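Local coordinates for protein 2-C-methyl-D-erythritol 4-phosphate cytidylyltransferase (Neisseria gonorrhoeae, PDB 1VGW) that probably catalyses the formation of 4-diphosphocytidyl-2-C-methyl-D-erythritol and diphosphate from CTP and 2-C-methyl-D-erythritol 4-phosphate in isoprenoid biosynthesis, at residues V36-V50 / H110-A123. Numbering follows the deposited sequence.
Sequences VLEHVLGIFERHEAV and HDAARCCLPSEALA
L122 meets the imidazole of H47 with one methyl: CD2 sits 3.7 Å from the ring centroid and 25° off its normal, a CH-pi contact over one face. Its other branch, CD1, reaches CE1 of F44 at 3.9 Å, and CD2 touches F44 as well. CG of H47 stands anti to the backbone N, which lays the ring against L122. At the ring edge, in plane, ND1 bonds a water that also bonds the OG of S119. I43 sends CD1 to 3.6 Å from the carbonyl O of C115, while its CG2 lies beside L117. The helix 36-45 thereby packs along the loop that follows strand 106-109 and leads into helix 119-129, on the parallel, Rossmann-like part of the cytidylyltransferase fold; V40 and F44 also touch strand 7-12. Further along, C115 places CB 3.6 Å from CG2 of V40 and SG against CG1 of V36. F44 directs its edge at the face of H110, planes at 66°. NE2 of H110 donates to the carbonyl O of R114 (2.9 Å, 162°) in the carbonyl plane, on a lone pair, which helps to hold the imidazole's rotation. R114 salt-bridges OD1 of D111 through NE and D144 of the second subunit through NH2.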
ATOM      1  N   VAL B  36      -2.167  18.473 -10.572  1.00 48.16           N
ATOM      2  CA  VAL B  36      -1.308  17.406 -10.038  1.00 45.57           C
ATOM      3  C   VAL B  36       0.069  17.523 -10.718  1.00 43.41           C
ATOM      4  O   VAL B  36       1.092  17.546 -10.073  1.00 42.45           O
ATOM      5  CB  VAL B  36      -1.870  16.006 -10.304  1.00 45.02           C
ATOM      6  CG1 VAL B  36      -1.158  14.926  -9.501  1.00 40.61           C
ATOM      7  CG2 VAL B  36      -3.372  15.956 -10.033  1.00 45.67           C
ATOM      8  N   LEU B  37       0.067  17.696 -12.036  1.00 43.76           N
ATOM      9  CA  LEU B  37       1.290  17.852 -12.777  1.00 45.95           C
ATOM     10  C   LEU B  37       2.150  19.005 -12.258  1.00 46.13           C
ATOM     11  O   LEU B  37       3.296  18.767 -11.860  1.00 45.82           O
ATOM     12  CB  LEU B  37       1.075  18.022 -14.285  1.00 47.26           C
ATOM     13  CG  LEU B  37       2.400  17.885 -15.080  1.00 49.93           C
ATOM     14  CD1 LEU B  37       3.051  16.544 -14.756  1.00 49.72           C
ATOM     15  CD2 LEU B  37       2.147  17.969 -16.573  1.00 47.63           C
ATOM     16  N   GLU B  38       1.545  20.191 -12.098  1.00 45.63           N
ATOM     17  CA  GLU B  38       2.289  21.345 -11.599  1.00 44.46           C
ATOM     18  C   GLU B  38       2.853  21.069 -10.217  1.00 42.26           C
ATOM     19  O   GLU B  38       3.880  21.613  -9.851  1.00 43.31           O
ATOM     20  CB  GLU B  38       1.433  22.595 -11.569  1.00 46.13           C
ATOM     21  CG  GLU B  38       1.234  23.272 -12.908  1.00 50.87           C
ATOM     22  CD  GLU B  38       0.273  24.460 -12.757  1.00 54.30           C
ATOM     23  OE1 GLU B  38       0.707  25.546 -12.350  1.00 53.89           O
ATOM     24  OE2 GLU B  38      -0.931  24.243 -13.035  1.00 56.89           O
ATOM     25  N   HIS B  39       2.145  20.262  -9.431  1.00 41.33           N
ATOM     26  CA  HIS B  39       2.638  19.873  -8.123  1.00 41.19           C
ATOM     27  C   HIS B  39       3.891  18.983  -8.288  1.00 40.84           C
ATOM     28  O   HIS B  39       4.804  19.098  -7.480  1.00 40.30           O
ATOM     29  CB  HIS B  39       1.615  19.074  -7.339  1.00 42.89           C
ATOM     30  CG  HIS B  39       0.625  19.914  -6.601  1.00 46.33           C
ATOM     31  ND1 HIS B  39       0.978  20.645  -5.482  1.00 45.98           N
ATOM     32  CD2 HIS B  39      -0.697  20.129  -6.817  1.00 44.64           C
ATOM     33  CE1 HIS B  39      -0.099  21.275  -5.038  1.00 45.91           C
ATOM     34  NE2 HIS B  39      -1.117  20.978  -5.825  1.00 46.45           N
ATOM     35  N   VAL B  40       3.840  18.069  -9.262  1.00 38.38           N
ATOM     36  CA  VAL B  40       4.969  17.179  -9.497  1.00 37.89           C
ATOM     37  C   VAL B  40       6.206  17.938 -10.022  1.00 35.61           C
ATOM     38  O   VAL B  40       7.324  17.656  -9.590  1.00 32.22           O
ATOM     39  CB  VAL B  40       4.660  15.998 -10.419  1.00 37.81           C
ATOM     40  CG1 VAL B  40       5.985  15.329 -10.879  1.00 43.73           C
ATOM     41  CG2 VAL B  40       3.897  14.909  -9.667  1.00 39.98           C
ATOM     42  N   LEU B  41       6.009  18.898 -10.908  1.00 33.43           N
ATOM     43  CA  LEU B  41       7.130  19.657 -11.457  1.00 35.50           C
ATOM     44  C   LEU B  41       7.846  20.452 -10.372  1.00 36.83           C
ATOM     45  O   LEU B  41       9.081  20.556 -10.379  1.00 35.96           O
ATOM     46  CB  LEU B  41       6.673  20.583 -12.574  1.00 32.28           C
ATOM     47  CG  LEU B  41       6.170  19.879 -13.830  1.00 33.60           C
ATOM     48  CD1 LEU B  41       5.674  20.897 -14.836  1.00 31.56           C
ATOM     49  CD2 LEU B  41       7.283  19.009 -14.454  1.00 30.26           C
ATOM     50  N   GLY B  42       7.042  20.895  -9.408  1.00 36.63           N
ATOM     51  CA  GLY B  42       7.468  21.652  -8.271  1.00 35.04           C
ATOM     52  C   GLY B  42       8.477  20.916  -7.425  1.00 36.12           C
ATOM     53  O   GLY B  42       9.408  21.529  -6.871  1.00 36.97           O
ATOM     54  N   ILE B  43       8.322  19.612  -7.285  1.00 35.34           N
ATOM     55  CA  ILE B  43       9.258  18.824  -6.473  1.00 34.44           C
ATOM     56  C   ILE B  43      10.637  18.741  -7.106  1.00 34.60           C
ATOM     57  O   ILE B  43      11.642  18.791  -6.406  1.00 33.17           O
ATOM     58  CB  ILE B  43       8.676  17.416  -6.246  1.00 32.72           C
ATOM     59  CG1 ILE B  43       7.352  17.557  -5.426  1.00 34.24           C
ATOM     60  CG2 ILE B  43       9.636  16.510  -5.516  1.00 25.14           C
ATOM     61  CD1 ILE B  43       6.536  16.233  -5.525  1.00 37.32           C
ATOM     62  N   PHE B  44      10.750  18.596  -8.421  1.00 34.71           N
ATOM     63  CA  PHE B  44      12.027  18.492  -9.095  1.00 36.58           C
ATOM     64  C   PHE B  44      12.708  19.838  -9.326  1.00 39.23           C
ATOM     65  O   PHE B  44      13.917  19.993  -9.064  1.00 35.84           O
ATOM     66  CB  PHE B  44      11.861  17.758 -10.447  1.00 32.59           C
ATOM     67  CG  PHE B  44      11.436  16.320 -10.264  1.00 36.95           C
ATOM     68  CD1 PHE B  44      12.336  15.313 -10.025  1.00 33.51           C
ATOM     69  CD2 PHE B  44      10.078  15.990 -10.325  1.00 36.72           C
ATOM     70  CE1 PHE B  44      11.920  14.012  -9.813  1.00 36.80           C
ATOM     71  CE2 PHE B  44       9.661  14.695 -10.138  1.00 36.81           C
ATOM     72  CZ  PHE B  44      10.571  13.691  -9.896  1.00 38.48           C
ATOM     73  N   GLU B  45      11.945  20.844  -9.787  1.00 40.44           N
ATOM     74  CA  GLU B  45      12.476  22.171 -10.014  1.00 42.55           C
ATOM     75  C   GLU B  45      13.068  22.794  -8.768  1.00 42.76           C
ATOM     76  O   GLU B  45      14.063  23.535  -8.898  1.00 41.93           O
ATOM     77  CB  GLU B  45      11.480  23.094 -10.691  1.00 46.68           C
ATOM     78  CG  GLU B  45      11.197  22.610 -12.139  1.00 50.70           C
ATOM     79  CD  GLU B  45      12.206  23.242 -13.091  1.00 51.66           C
ATOM     80  OE1 GLU B  45      12.866  22.522 -13.866  1.00 47.23           O
ATOM     81  OE2 GLU B  45      12.323  24.490 -13.055  1.00 54.31           O
ATOM     82  N   ARG B  46      12.621  22.421  -7.574  1.00 42.12           N
ATOM     83  CA  ARG B  46      13.215  22.960  -6.361  1.00 43.64           C
ATOM     84  C   ARG B  46      14.313  22.100  -5.776  1.00 43.50           C
ATOM     85  O   ARG B  46      14.856  22.408  -4.692  1.00 44.87           O
ATOM     86  CB  ARG B  46      12.124  23.208  -5.304  1.00 46.47           C
ATOM     87  CG  ARG B  46      11.909  22.101  -4.306  1.00 51.13           C
ATOM     88  CD  ARG B  46      11.043  22.575  -3.116  1.00 55.62           C
ATOM     89  NE  ARG B  46       9.633  22.272  -3.374  1.00 58.85           N
ATOM     90  CZ  ARG B  46       8.870  22.828  -4.298  1.00 59.69           C
ATOM     91  NH1 ARG B  46       9.343  23.777  -5.112  1.00 64.36           N
ATOM     92  NH2 ARG B  46       7.621  22.421  -4.467  1.00 56.42           N
ATOM     93  N   HIS B  47      14.629  20.969  -6.372  1.00 42.24           N
ATOM     94  CA  HIS B  47      15.634  20.058  -5.833  1.00 40.40           C
ATOM     95  C   HIS B  47      16.995  20.343  -6.426  1.00 40.50           C
ATOM     96  O   HIS B  47      17.208  20.235  -7.643  1.00 38.88           O
ATOM     97  CB  HIS B  47      15.205  18.609  -6.126  1.00 41.61           C
ATOM     98  CG  HIS B  47      15.829  17.648  -5.165  1.00 39.69           C
ATOM     99  ND1 HIS B  47      15.139  17.172  -4.065  1.00 39.79           N
ATOM    100  CD2 HIS B  47      17.061  17.114  -5.117  1.00 39.06           C
ATOM    101  CE1 HIS B  47      15.939  16.380  -3.365  1.00 38.90           C
ATOM    102  NE2 HIS B  47      17.113  16.329  -3.987  1.00 41.74           N
ATOM    103  N   GLU B  48      17.940  20.692  -5.572  1.00 41.58           N
ATOM    104  CA  GLU B  48      19.267  21.103  -5.979  1.00 45.45           C
ATOM    105  C   GLU B  48      20.036  20.163  -6.883  1.00 44.29           C
ATOM    106  O   GLU B  48      20.666  20.614  -7.855  1.00 43.40           O
ATOM    107  CB  GLU B  48      20.093  21.459  -4.722  1.00 52.64           C
ATOM    108  CG  GLU B  48      19.365  22.446  -3.825  1.00 60.30           C
ATOM    109  CD  GLU B  48      20.223  22.948  -2.674  1.00 66.76           C
ATOM    110  OE1 GLU B  48      20.765  24.074  -2.795  1.00 68.69           O
ATOM    111  OE2 GLU B  48      20.355  22.240  -1.649  1.00 68.12           O
ATOM    112  N   ALA B  49      19.928  18.854  -6.674  1.00 42.47           N
ATOM    113  CA  ALA B  49      20.664  17.881  -7.443  1.00 40.78           C
ATOM    114  C   ALA B  49      20.106  17.566  -8.803  1.00 39.49           C
ATOM    115  O   ALA B  49      20.748  16.778  -9.517  1.00 41.11           O
ATOM    116  CB  ALA B  49      20.760  16.563  -6.632  1.00 40.96           C
ATOM    117  N   VAL B  50      18.954  18.085  -9.180  1.00 37.82           N
ATOM    118  CA  VAL B  50      18.342  17.781 -10.483  1.00 33.75           C
ATOM    119  C   VAL B  50      18.760  18.884 -11.417  1.00 34.11           C
ATOM    120  O   VAL B  50      18.653  20.042 -11.033  1.00 38.09           O
ATOM    121  CB  VAL B  50      16.810  17.674 -10.350  1.00 32.60           C
ATOM    122  CG1 VAL B  50      16.065  17.577 -11.681  1.00 27.72           C
ATOM    123  CG2 VAL B  50      16.486  16.441  -9.512  1.00 27.10           C
ATOM    124  N   HIS B 110       9.593   9.339 -13.741  1.00 27.21           N
ATOM    125  CA  HIS B 110       8.593   9.473 -12.675  1.00 28.80           C
ATOM    126  C   HIS B 110       7.148   9.581 -13.169  1.00 26.49           C
ATOM    127  O   HIS B 110       6.921  10.286 -14.138  1.00 26.00           O
ATOM    128  CB  HIS B 110       8.868  10.739 -11.858  1.00 26.08           C
ATOM    129  CG  HIS B 110       8.114  10.828 -10.575  1.00 25.67           C
ATOM    130  ND1 HIS B 110       8.304   9.955  -9.533  1.00 29.90           N
ATOM    131  CD2 HIS B 110       7.164  11.703 -10.157  1.00 25.15           C
ATOM    132  CE1 HIS B 110       7.490  10.282  -8.512  1.00 29.44           C
ATOM    133  NE2 HIS B 110       6.806  11.347  -8.884  1.00 26.42           N
ATOM    134  N   ASP B 111       6.231   8.907 -12.485  1.00 27.94           N
ATOM    135  CA  ASP B 111       4.777   8.987 -12.858  1.00 27.39           C
ATOM    136  C   ASP B 111       4.208  10.406 -12.653  1.00 26.01           C
ATOM    137  O   ASP B 111       4.437  11.007 -11.605  1.00 23.39           O
ATOM    138  CB  ASP B 111       4.011   8.078 -11.909  1.00 26.67           C
ATOM    139  CG  ASP B 111       4.137   6.600 -12.161  1.00 25.61           C
ATOM    140  OD1 ASP B 111       4.185   5.854 -11.154  1.00 31.13           O
ATOM    141  OD2 ASP B 111       4.197   6.162 -13.312  1.00 24.04           O
ATOM    142  N   ALA B 112       3.493  10.961 -13.595  1.00 27.43           N
ATOM    143  CA  ALA B 112       2.817  12.247 -13.505  1.00 32.22           C
ATOM    144  C   ALA B 112       1.815  12.352 -12.356  1.00 35.34           C
ATOM    145  O   ALA B 112       1.516  13.442 -11.847  1.00 36.25           O
ATOM    146  CB  ALA B 112       1.996  12.477 -14.802  1.00 36.42           C
ATOM    147  N   ALA B 113       1.262  11.247 -11.866  1.00 35.79           N
ATOM    148  CA  ALA B 113       0.336  11.272 -10.773  1.00 37.38           C
ATOM    149  C   ALA B 113       0.926  10.999  -9.413  1.00 37.71           C
ATOM    150  O   ALA B 113       0.103  10.840  -8.484  1.00 37.79           O
ATOM    151  CB  ALA B 113      -0.822  10.295 -11.025  1.00 39.04           C
ATOM    152  N   ARG B 114       2.216  10.853  -9.235  1.00 37.89           N
ATOM    153  CA  ARG B 114       2.773  10.612  -7.876  1.00 37.93           C
ATOM    154  C   ARG B 114       3.289  11.989  -7.419  1.00 39.98           C
ATOM    155  O   ARG B 114       4.481  12.315  -7.471  1.00 38.24           O
ATOM    156  CB  ARG B 114       3.812   9.538  -7.840  1.00 36.45           C
ATOM    157  CG  ARG B 114       3.394   8.089  -7.928  1.00 36.01           C
ATOM    158  CD  ARG B 114       4.543   7.108  -7.767  1.00 36.45           C
ATOM    159  NE  ARG B 114       4.237   5.775  -8.265  1.00 37.45           N
ATOM    160  CZ  ARG B 114       3.803   4.753  -7.521  1.00 34.14           C
ATOM    161  NH1 ARG B 114       3.605   4.867  -6.216  1.00 33.36           N
ATOM    162  NH2 ARG B 114       3.585   3.563  -8.074  1.00 29.93           N
ATOM    163  N   CYS B 115       2.331  12.789  -6.891  1.00 38.85           N
ATOM    164  CA  CYS B 115       2.613  14.149  -6.525  1.00 39.54           C
ATOM    165  C   CYS B 115       2.993  14.403  -5.105  1.00 39.09           C
ATOM    166  O   CYS B 115       3.118  15.586  -4.723  1.00 41.52           O
ATOM    167  CB  CYS B 115       1.499  15.116  -6.965  1.00 46.02           C
ATOM    168  SG  CYS B 115      -0.158  14.770  -6.267  1.00 43.84           S
ATOM    169  N   CYS B 116       3.234  13.402  -4.306  1.00 38.60           N
ATOM    170  CA  CYS B 116       3.609  13.589  -2.911  1.00 37.36           C
ATOM    171  C   CYS B 116       4.950  12.953  -2.598  1.00 37.53           C
ATOM    172  O   CYS B 116       5.235  12.628  -1.448  1.00 36.70           O
ATOM    173  CB  CYS B 116       2.499  12.997  -2.017  1.00 40.84           C
ATOM    174  SG  CYS B 116       0.951  13.986  -2.147  1.00 43.90           S
ATOM    175  N   LEU B 117       5.795  12.792  -3.619  1.00 36.88           N
ATOM    176  CA  LEU B 117       7.118  12.213  -3.426  1.00 38.08           C
ATOM    177  C   LEU B 117       7.952  13.085  -2.495  1.00 38.33           C
ATOM    178  O   LEU B 117       8.320  14.195  -2.884  1.00 38.48           O
ATOM    179  CB  LEU B 117       7.806  12.179  -4.820  1.00 38.92           C
ATOM    180  CG  LEU B 117       9.333  11.944  -4.779  1.00 38.44           C
ATOM    181  CD1 LEU B 117       9.618  10.519  -4.350  1.00 30.34           C
ATOM    182  CD2 LEU B 117      10.001  12.342  -6.077  1.00 31.05           C
ATOM    183  N   PRO B 118       8.271  12.628  -1.302  1.00 38.53           N
ATOM    184  CA  PRO B 118       9.057  13.383  -0.368  1.00 38.81           C
ATOM    185  C   PRO B 118      10.436  13.745  -0.898  1.00 41.39           C
ATOM    186  O   PRO B 118      11.305  12.916  -1.203  1.00 41.54           O
ATOM    187  CB  PRO B 118       9.254  12.471   0.836  1.00 38.04           C
ATOM    188  CG  PRO B 118       8.637  11.195   0.516  1.00 38.65           C
ATOM    189  CD  PRO B 118       7.861  11.319  -0.758  1.00 39.12           C
ATOM    190  N   SER B 119      10.781  15.027  -0.749  1.00 42.51           N
ATOM    191  CA  SER B 119      12.096  15.510  -1.126  1.00 43.98           C
ATOM    192  C   SER B 119      13.229  14.664  -0.567  1.00 44.11           C
ATOM    193  O   SER B 119      14.246  14.418  -1.206  1.00 44.13           O
ATOM    194  CB  SER B 119      12.242  16.954  -0.578  1.00 44.23           C
ATOM    195  OG  SER B 119      13.346  17.525  -1.249  1.00 50.20           O
ATOM    196  N   GLU B 120      13.101  14.196   0.669  1.00 44.48           N
ATOM    197  CA  GLU B 120      14.111  13.354   1.279  1.00 46.62           C
ATOM    198  C   GLU B 120      14.288  12.030   0.528  1.00 45.76           C
ATOM    199  O   GLU B 120      15.405  11.495   0.430  1.00 45.42           O
ATOM    200  CB  GLU B 120      13.714  13.078   2.742  1.00 51.92           C
ATOM    201  CG  GLU B 120      14.897  12.947   3.673  1.00 59.42           C
ATOM    202  CD  GLU B 120      14.544  12.886   5.146  1.00 66.40           C
ATOM    203  OE1 GLU B 120      15.359  12.323   5.938  1.00 65.88           O
ATOM    204  OE2 GLU B 120      13.480  13.414   5.555  1.00 66.30           O
ATOM    205  N   ALA B 121      13.179  11.517  -0.017  1.00 43.44           N
ATOM    206  CA  ALA B 121      13.177  10.255  -0.745  1.00 40.95           C
ATOM    207  C   ALA B 121      13.930  10.394  -2.074  1.00 39.30           C
ATOM    208  O   ALA B 121      14.614   9.495  -2.532  1.00 36.29           O
ATOM    209  CB  ALA B 121      11.758   9.754  -0.981  1.00 33.55           C
ATOM    210  N   LEU B 122      13.784  11.569  -2.686  1.00 38.59           N
ATOM    211  CA  LEU B 122      14.448  11.880  -3.945  1.00 37.62           C
ATOM    212  C   LEU B 122      15.965  11.929  -3.730  1.00 39.38           C
ATOM    213  O   LEU B 122      16.704  11.314  -4.523  1.00 38.24           O
ATOM    214  CB  LEU B 122      13.926  13.167  -4.529  1.00 35.04           C
ATOM    215  CG  LEU B 122      14.415  13.682  -5.853  1.00 37.50           C
ATOM    216  CD1 LEU B 122      14.248  12.688  -6.985  1.00 37.84           C
ATOM    217  CD2 LEU B 122      13.752  15.000  -6.242  1.00 35.75           C
ATOM    218  N   ALA B 123      16.398  12.584  -2.656  1.00 37.72           N
ATOM    219  CA  ALA B 123      17.784  12.694  -2.288  1.00 37.92           C
ATOM    220  C   ALA B 123      18.430  11.322  -2.108  1.00 39.28           C
ATOM    221  O   ALA B 123      19.500  11.069  -2.697  1.00 40.13           O
ATOM    222  CB  ALA B 123      17.966  13.531  -1.024  1.00 36.49           C
TER
HETATM  223  O   HOH W   1      12.496  18.419  -4.189  1.00 49.14           O